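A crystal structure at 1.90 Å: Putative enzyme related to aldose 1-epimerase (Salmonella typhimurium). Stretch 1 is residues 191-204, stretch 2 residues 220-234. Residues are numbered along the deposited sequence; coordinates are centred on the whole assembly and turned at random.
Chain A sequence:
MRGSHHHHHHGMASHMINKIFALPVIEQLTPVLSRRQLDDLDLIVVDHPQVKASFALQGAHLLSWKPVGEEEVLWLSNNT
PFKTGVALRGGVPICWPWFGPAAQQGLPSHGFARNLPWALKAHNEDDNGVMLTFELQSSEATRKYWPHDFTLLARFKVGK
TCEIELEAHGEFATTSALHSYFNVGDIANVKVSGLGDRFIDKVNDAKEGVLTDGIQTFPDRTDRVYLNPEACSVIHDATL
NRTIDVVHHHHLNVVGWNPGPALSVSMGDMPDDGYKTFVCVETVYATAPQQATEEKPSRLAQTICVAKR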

# COMPACT_ATOMS: atom_id res chain seq x y z
N LYS A 191 7.84 -1.30 -17.34
CA LYS A 191 9.06 -1.74 -16.70
C LYS A 191 9.34 -0.90 -15.46
O LYS A 191 8.95 0.32 -15.36
CB LYS A 191 10.25 -1.74 -17.67
CG LYS A 191 10.55 -0.37 -18.21
CD LYS A 191 11.40 -0.45 -19.52
CE LYS A 191 11.61 0.98 -20.06
NZ LYS A 191 12.67 1.14 -21.16
N VAL A 192 9.99 -1.53 -14.49
CA VAL A 192 10.38 -0.84 -13.26
C VAL A 192 11.90 -0.87 -13.18
O VAL A 192 12.50 -1.94 -13.30
CB VAL A 192 9.74 -1.49 -12.01
CG1 VAL A 192 10.17 -0.74 -10.72
CG2 VAL A 192 8.20 -1.47 -12.17
N SER A 193 12.51 0.29 -12.98
CA SER A 193 13.97 0.37 -12.86
C SER A 193 14.32 0.74 -11.43
O SER A 193 13.42 1.03 -10.62
CB SER A 193 14.52 1.43 -13.86
OG SER A 193 13.92 2.67 -13.62
N GLY A 194 15.63 0.78 -11.13
CA GLY A 194 16.14 1.16 -9.85
C GLY A 194 16.08 -0.00 -8.87
O GLY A 194 16.26 0.18 -7.68
N LEU A 195 15.89 -1.20 -9.39
CA LEU A 195 15.71 -2.40 -8.53
C LEU A 195 17.00 -3.14 -8.14
O LEU A 195 16.94 -4.17 -7.44
CB LEU A 195 14.71 -3.37 -9.17
CG LEU A 195 13.27 -2.84 -9.25
CD1 LEU A 195 12.42 -3.77 -10.14
CD2 LEU A 195 12.59 -2.60 -7.90
N GLY A 196 18.14 -2.60 -8.54
CA GLY A 196 19.40 -3.17 -8.10
C GLY A 196 19.79 -4.47 -8.81
O GLY A 196 19.66 -4.58 -10.04
N ASP A 197 20.29 -5.44 -8.05
CA ASP A 197 20.88 -6.62 -8.66
C ASP A 197 20.23 -7.92 -8.20
O ASP A 197 19.45 -8.54 -8.96
CB ASP A 197 22.45 -6.59 -8.59
CG ASP A 197 23.02 -6.41 -7.15
OD1 ASP A 197 22.30 -6.47 -6.10
OD2 ASP A 197 24.27 -6.24 -7.11
N ARG A 198 20.54 -8.36 -6.97
CA ARG A 198 20.02 -9.69 -6.52
C ARG A 198 18.56 -9.63 -6.15
O ARG A 198 18.08 -8.60 -5.63
CB ARG A 198 20.85 -10.22 -5.36
CG ARG A 198 22.32 -10.40 -5.82
CD ARG A 198 23.23 -11.12 -4.77
NE ARG A 198 24.41 -11.62 -5.53
CZ ARG A 198 24.54 -12.86 -6.01
NH1 ARG A 198 23.61 -13.79 -5.79
NH2 ARG A 198 25.64 -13.17 -6.69
N PHE A 199 17.86 -10.75 -6.35
CA PHE A 199 16.46 -10.88 -5.98
C PHE A 199 16.11 -12.32 -5.67
O PHE A 199 16.85 -13.25 -6.06
CB PHE A 199 15.49 -10.38 -7.08
CG PHE A 199 15.65 -11.08 -8.40
CD1 PHE A 199 14.86 -12.20 -8.70
CD2 PHE A 199 16.54 -10.61 -9.35
CE1 PHE A 199 14.98 -12.85 -9.94
CE2 PHE A 199 16.65 -11.26 -10.61
CZ PHE A 199 15.86 -12.40 -10.89
N ILE A 200 15.05 -12.49 -4.92
CA ILE A 200 14.49 -13.84 -4.65
C ILE A 200 13.23 -13.92 -5.48
O ILE A 200 12.38 -13.04 -5.39
CB ILE A 200 14.17 -14.03 -3.15
CG1 ILE A 200 15.49 -14.00 -2.37
CG2 ILE A 200 13.50 -15.42 -2.89
CD1 ILE A 200 15.30 -13.53 -0.89
N ASP A 201 13.14 -14.95 -6.31
CA ASP A 201 11.99 -15.15 -7.19
C ASP A 201 11.04 -16.15 -6.53
O ASP A 201 11.26 -17.38 -6.61
CB ASP A 201 12.49 -15.69 -8.54
CG ASP A 201 11.41 -15.79 -9.57
OD1 ASP A 201 10.23 -15.72 -9.19
OD2 ASP A 201 11.74 -15.98 -10.77
N LYS A 202 9.97 -15.62 -5.94
CA LYS A 202 9.00 -16.44 -5.22
C LYS A 202 8.11 -17.27 -6.15
O LYS A 202 7.46 -18.21 -5.72
CB LYS A 202 8.11 -15.52 -4.38
CG LYS A 202 8.85 -15.03 -3.13
CD LYS A 202 7.85 -14.63 -2.04
CE LYS A 202 7.75 -13.12 -1.99
NZ LYS A 202 6.95 -12.68 -0.80
N VAL A 203 8.06 -16.89 -7.43
CA VAL A 203 7.33 -17.66 -8.41
C VAL A 203 8.10 -18.94 -8.72
O VAL A 203 7.49 -19.94 -9.03
CB VAL A 203 7.04 -16.88 -9.73
CG1 VAL A 203 6.46 -17.79 -10.84
CG2 VAL A 203 6.08 -15.73 -9.50
N ASN A 204 9.42 -18.90 -8.62
CA ASN A 204 10.24 -19.98 -9.09
C ASN A 204 11.11 -20.50 -7.96
O ASN A 204 12.31 -20.31 -7.97
CB ASN A 204 11.11 -19.49 -10.27
CG ASN A 204 10.29 -19.18 -11.49
OD1 ASN A 204 9.73 -20.07 -12.09
ND2 ASN A 204 10.22 -17.91 -11.85
N ASP A 220 4.39 -11.82 -17.30
CA ASP A 220 3.49 -12.81 -16.72
C ASP A 220 3.55 -12.66 -15.20
O ASP A 220 4.19 -11.71 -14.69
CB ASP A 220 3.99 -14.21 -17.10
N ARG A 221 2.99 -13.61 -14.47
CA ARG A 221 3.12 -13.62 -13.00
C ARG A 221 4.57 -13.44 -12.57
O ARG A 221 5.46 -14.25 -12.93
CB ARG A 221 2.58 -14.90 -12.41
CG ARG A 221 2.54 -14.90 -10.91
CD ARG A 221 2.05 -16.28 -10.46
NE ARG A 221 2.47 -16.54 -9.07
CZ ARG A 221 2.86 -17.72 -8.61
NH1 ARG A 221 2.89 -18.78 -9.42
NH2 ARG A 221 3.21 -17.84 -7.34
N THR A 222 4.79 -12.36 -11.80
CA THR A 222 6.11 -11.94 -11.33
C THR A 222 6.00 -11.65 -9.83
O THR A 222 5.04 -11.00 -9.41
CB THR A 222 6.53 -10.65 -12.07
OG1 THR A 222 6.57 -10.91 -13.46
CG2 THR A 222 7.93 -10.17 -11.62
N ASP A 223 6.90 -12.20 -9.02
CA ASP A 223 6.81 -12.03 -7.57
C ASP A 223 8.22 -12.12 -7.03
O ASP A 223 8.76 -13.21 -6.85
CB ASP A 223 5.89 -13.09 -6.92
CG ASP A 223 5.56 -12.77 -5.46
OD1 ASP A 223 6.11 -11.75 -4.92
OD2 ASP A 223 4.75 -13.51 -4.84
N ARG A 224 8.86 -10.97 -6.86
CA ARG A 224 10.29 -10.88 -6.61
C ARG A 224 10.58 -9.98 -5.43
O ARG A 224 9.97 -8.88 -5.29
CB ARG A 224 11.02 -10.39 -7.86
CG ARG A 224 11.09 -11.54 -8.91
CD ARG A 224 11.41 -11.07 -10.28
NE ARG A 224 11.47 -12.29 -11.10
CZ ARG A 224 12.28 -12.45 -12.12
NH1 ARG A 224 13.06 -11.44 -12.50
NH2 ARG A 224 12.30 -13.61 -12.77
N VAL A 225 11.48 -10.44 -4.57
CA VAL A 225 11.99 -9.66 -3.46
C VAL A 225 13.38 -9.15 -3.81
O VAL A 225 14.33 -9.93 -3.93
CB VAL A 225 12.12 -10.50 -2.14
CG1 VAL A 225 12.54 -9.57 -0.98
CG2 VAL A 225 10.80 -11.29 -1.86
N TYR A 226 13.52 -7.86 -4.06
CA TYR A 226 14.83 -7.30 -4.37
C TYR A 226 15.63 -7.06 -3.08
O TYR A 226 15.14 -6.47 -2.13
CB TYR A 226 14.66 -6.01 -5.24
CG TYR A 226 13.89 -6.41 -6.50
CD1 TYR A 226 12.50 -6.36 -6.53
CD2 TYR A 226 14.56 -6.95 -7.61
CE1 TYR A 226 11.80 -6.77 -7.67
CE2 TYR A 226 13.88 -7.37 -8.72
CZ TYR A 226 12.49 -7.28 -8.74
OH TYR A 226 11.80 -7.69 -9.85
N LEU A 227 16.88 -7.53 -3.06
CA LEU A 227 17.73 -7.53 -1.86
C LEU A 227 18.62 -6.28 -1.79
O LEU A 227 19.14 -5.95 -0.74
CB LEU A 227 18.61 -8.79 -1.90
CG LEU A 227 17.82 -10.11 -1.91
CD1 LEU A 227 18.83 -11.26 -1.91
CD2 LEU A 227 16.93 -10.15 -0.70
N ASN A 228 18.78 -5.58 -2.93
CA ASN A 228 19.71 -4.48 -2.98
C ASN A 228 19.19 -3.36 -3.93
O ASN A 228 19.94 -2.84 -4.76
CB ASN A 228 21.06 -4.98 -3.46
CG ASN A 228 22.18 -3.99 -3.25
OD1 ASN A 228 22.25 -3.26 -2.23
ND2 ASN A 228 23.09 -3.94 -4.23
N PRO A 229 17.91 -3.00 -3.79
CA PRO A 229 17.32 -1.99 -4.65
C PRO A 229 17.83 -0.61 -4.26
O PRO A 229 18.32 -0.39 -3.13
CB PRO A 229 15.81 -2.14 -4.36
CG PRO A 229 15.80 -2.50 -2.87
CD PRO A 229 16.93 -3.52 -2.81
N GLU A 230 17.75 0.33 -5.22
CA GLU A 230 18.08 1.70 -4.95
C GLU A 230 16.94 2.34 -4.17
O GLU A 230 15.87 1.79 -4.12
CB GLU A 230 18.32 2.43 -6.26
CG GLU A 230 19.59 1.97 -7.02
CD GLU A 230 19.55 2.29 -8.52
OE1 GLU A 230 18.83 3.19 -8.98
OE2 GLU A 230 20.34 1.66 -9.22
N ALA A 231 17.18 3.54 -3.60
CA ALA A 231 16.18 4.25 -2.82
C ALA A 231 14.93 4.50 -3.65
O ALA A 231 13.81 4.46 -3.13
CB ALA A 231 16.74 5.61 -2.32
N CYS A 232 15.13 4.82 -4.93
CA CYS A 232 14.01 5.19 -5.78
C CYS A 232 13.76 4.11 -6.85
O CYS A 232 14.62 3.87 -7.71
CB CYS A 232 14.34 6.54 -6.44
SG CYS A 232 12.88 7.14 -7.37
N SER A 233 12.60 3.46 -6.80
CA SER A 233 12.17 2.64 -7.91
C SER A 233 11.45 3.52 -8.91
O SER A 233 10.71 4.42 -8.52
CB SER A 233 11.16 1.56 -7.44
OG SER A 233 11.63 0.79 -6.31
N VAL A 234 11.61 3.27 -10.21
CA VAL A 234 10.88 4.10 -11.16
C VAL A 234 10.01 3.20 -12.03
O VAL A 234 10.54 2.26 -12.67
CB VAL A 234 11.83 4.90 -12.06
CG1 VAL A 234 11.02 5.75 -13.10
CG2 VAL A 234 12.80 5.76 -11.23
O HOH W 1 14.20 0.60 -5.91
O HOH W 2 18.31 -5.86 -5.76
O HOH W 3 19.17 -0.50 -10.19
O HOH W 4 8.97 -13.82 -10.45

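Two short antiparallel ladders, out of register by two residues, hold these stretches together, and waters bridge the loops between them. Along stretch 2, contact opens with Arg221, whose guanidinium lies with one face over Val203 CG2, 3.7 Å from NE: an exposed, long side chain covering a small apolar one. Thr222 points away, and Asp223 returns, its backbone O accepting from Lys202 N at 2.8 Å.

Arg224 pairs with Asp201 on the same sheet face as Phe199 and Tyr226. Its NH2 reaches Asp201 OD2 at 3.2 Å in a salt bridge, while Phe199 CZ sits over a face of the guanidinium, 3.4 Å from NH1. A water bridges Arg224 NE, Asp223 N and Asp201 OD1, so the buried carboxylate is well supplied with donors.

Val225 turns to the other face beside Ile200. Here the backbone closes a tight ring, Ile200 N to Val225 O at 2.8 Å and Val225 N to Ile200 O at 2.9 Å, and the branched side chains pack above it. Buried Tyr226 offers one ring face to Leu195 CD1, 4.0 Å from the ring centroid, and meets Phe199 CB through CD2 at 3.6 Å.

Leu227 N ends this ladder on Arg198 O at 3.0 Å; its CD2 touches Ile200 CD1 at 3.8 Å. Asn228 ND2 then donates to Asp197 OD1 at 3.2 Å, and its N binds a water shared with Leu195 O and Arg198 O. Beside Pro229 the chains come so close that a CB on Gly196 would lie 2.0 Å from Asn228 O; glycine also suits its positive phi.

Glu230 N donates to Gly194 O at 2.9 Å. Gly194 likewise leaves room for Cys232 O. Finally, Val234 N donates to Ser193 O at 2.9 Å and Ser193 N to Val234 O at 2.8 Å.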